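Local coordinates for transcriptional regulator, MarR family (Silicibacter pomeroyi DSS-3, PDB 3CDH), which probably binds DNA as a helix-turn-helix transcription factor of the MarR family and regulates transcription, at the interface of chains A and B. Sequence-based numbering; all coordinates share one arbitrary frame. Chains: chain A/B, Transcriptional regulator, MarR family.

The interface of chains A and B. Residues chain A 122, 137-138, 141-142; chain B 15-17, 20.
In the MarR-family dimerisation region, formed by helices from both ends of the chain, A:Glu122 of helix 105-128 caps the N-terminal end of helix 17-38 of chain B at its first residue, B:Leu17, while helix 137-147 of chain A packs alongside. The cap is a hydrogen bond from the B:Leu17 backbone N to the A:Glu122 carboxylate oxygen OE2, 2.7 Å long with 152° at the hydrogen. With CG anti to its backbone N (chi1 -160°) and the chain extended beyond it, A:Glu122 reaches that helix end. The ammonium NZ of A:Lys138 forms a salt bridge to the same OE2 at 2.7 Å. The two donors approach from opposite faces of the carboxylate plane, each about 40° out of it, so OE2 is gripped from both sides. From A:Lys138, NZ also donates to the carbonyl O of B:Gly15 (2.7 Å), nearly in line with the C=O bond, so the lysine links A:Glu122 to the end of helix 12-15 of chain B. An alanine at A:Glu122 would probably leave the B:Leu17 N-H without its cap and the A:Lys138 ammonium without its carboxylate mate, its tip then less firmly held although B:Gly15 O would remain as a partner. The tyrosine ring of B:Tyr16 brings CD1 to 3.8 Å from A:Glu122 CD, its plane steeply inclined to the carboxylate. Apolar packing flanks the polar cluster: B:Leu17 sends CD1 towards A:Ile137 CG2 (3.8 Å), their side chains crossing at about a right angle. One turn on, B:Leu20 lies between several chain A side chains. Its CB meets A:Leu141 CD1 at 3.8 Å, its CD1 lies against the aliphatic stem of A:Lys138 at CG, and its CD2 sits 3.7 Å above the A:Arg142 guanidinium plane, displaced towards the rim.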
loop_
_atom_site.group_PDB
_atom_site.type_symbol
_atom_site.label_atom_id
_atom_site.label_comp_id
_atom_site.label_asym_id
_atom_site.label_seq_id
_atom_site.Cartn_x
_atom_site.Cartn_y
_atom_site.Cartn_z
ATOM N N GLU A 122 5.417 14.727 6.362
ATOM C CA GLU A 122 6.402 14.339 5.373
ATOM C C GLU A 122 7.807 14.876 5.728
ATOM O O GLU A 122 8.815 14.180 5.589
ATOM C CB GLU A 122 5.998 14.814 3.996
ATOM C CG GLU A 122 6.691 14.064 2.934
ATOM C CD GLU A 122 6.673 14.751 1.593
ATOM O OE1 GLU A 122 6.422 15.962 1.535
ATOM O OE2 GLU A 122 6.913 14.094 0.556
ATOM N N ILE A 137 15.069 8.623 -1.020
ATOM C CA ILE A 137 13.936 7.728 -1.235
ATOM C C ILE A 137 12.966 8.160 -2.336
ATOM O O ILE A 137 12.595 7.350 -3.204
ATOM C CB ILE A 137 13.177 7.391 0.062
ATOM C CG1 ILE A 137 12.206 6.239 -0.210
ATOM C CG2 ILE A 137 12.532 8.622 0.675
ATOM C CD1 ILE A 137 11.635 5.666 1.015
ATOM N N LYS A 138 12.589 9.437 -2.320
ATOM C CA LYS A 138 11.766 9.975 -3.377
ATOM C C LYS A 138 12.325 9.701 -4.778
ATOM O O LYS A 138 11.614 9.210 -5.647
ATOM C CB LYS A 138 11.531 11.450 -3.173
ATOM C CG LYS A 138 10.436 11.773 -2.174
ATOM C CD LYS A 138 10.126 13.254 -2.252
ATOM C CE LYS A 138 9.275 13.629 -1.102
ATOM N NZ LYS A 138 8.688 14.971 -1.305
ATOM N N LEU A 141 12.038 5.906 -5.597
ATOM C CA LEU A 141 10.680 5.569 -5.964
ATOM C C LEU A 141 10.301 6.105 -7.357
ATOM O O LEU A 141 9.690 5.365 -8.153
ATOM C CB LEU A 141 9.688 6.045 -4.916
ATOM C CG LEU A 141 9.904 5.458 -3.534
ATOM C CD1 LEU A 141 8.971 6.061 -2.496
ATOM C CD2 LEU A 141 9.748 3.962 -3.560
ATOM N N ARG A 142 10.660 7.349 -7.687
ATOM C CA ARG A 142 10.235 7.891 -8.982
ATOM C C ARG A 142 10.966 7.192 -10.127
ATOM O O ARG A 142 10.463 7.170 -11.250
ATOM C CB ARG A 142 10.393 9.413 -9.078
ATOM C CG ARG A 142 9.084 10.187 -9.358
ATOM C CD ARG A 142 8.575 10.170 -10.818
ATOM N NE ARG A 142 7.262 9.520 -10.993
ATOM C CZ ARG A 142 6.073 9.947 -10.519
ATOM N NH1 ARG A 142 5.945 11.039 -9.777
ATOM N NH2 ARG A 142 4.979 9.256 -10.780
ATOM N N GLY B 15 4.898 14.687 -6.251
ATOM C CA GLY B 15 6.103 14.580 -5.396
ATOM C C GLY B 15 5.930 14.159 -3.925
ATOM O O GLY B 15 6.870 14.176 -3.158
ATOM N N TYR B 16 4.743 13.758 -3.514
ATOM C CA TYR B 16 4.487 13.474 -2.115
ATOM C C TYR B 16 4.966 12.073 -1.749
ATOM O O TYR B 16 4.650 11.109 -2.449
ATOM C CB TYR B 16 3.001 13.592 -1.914
ATOM C CG TYR B 16 2.462 13.303 -0.559
ATOM C CD1 TYR B 16 3.121 13.717 0.595
ATOM C CD2 TYR B 16 1.238 12.649 -0.429
ATOM C CE1 TYR B 16 2.581 13.456 1.858
ATOM C CE2 TYR B 16 0.695 12.395 0.815
ATOM C CZ TYR B 16 1.366 12.800 1.947
ATOM O OH TYR B 16 0.799 12.554 3.157
ATOM N N LEU B 17 5.724 11.953 -0.650
ATOM C CA LEU B 17 6.323 10.672 -0.283
ATOM C C LEU B 17 5.298 9.544 -0.182
ATOM O O LEU B 17 5.537 8.447 -0.695
ATOM C CB LEU B 17 7.121 10.758 1.006
ATOM C CG LEU B 17 7.715 9.379 1.394
ATOM C CD1 LEU B 17 8.777 8.884 0.424
ATOM C CD2 LEU B 17 8.262 9.342 2.824
ATOM N N LEU B 20 4.089 8.450 -3.548
ATOM C CA LEU B 20 5.116 7.685 -4.224
ATOM C C LEU B 20 5.224 6.297 -3.620
ATOM O O LEU B 20 5.366 5.320 -4.359
ATOM C CB LEU B 20 6.440 8.393 -4.158
ATOM C CG LEU B 20 6.505 9.674 -4.985
ATOM C CD1 LEU B 20 7.753 10.422 -4.589
ATOM C CD2 LEU B 20 6.467 9.419 -6.469
#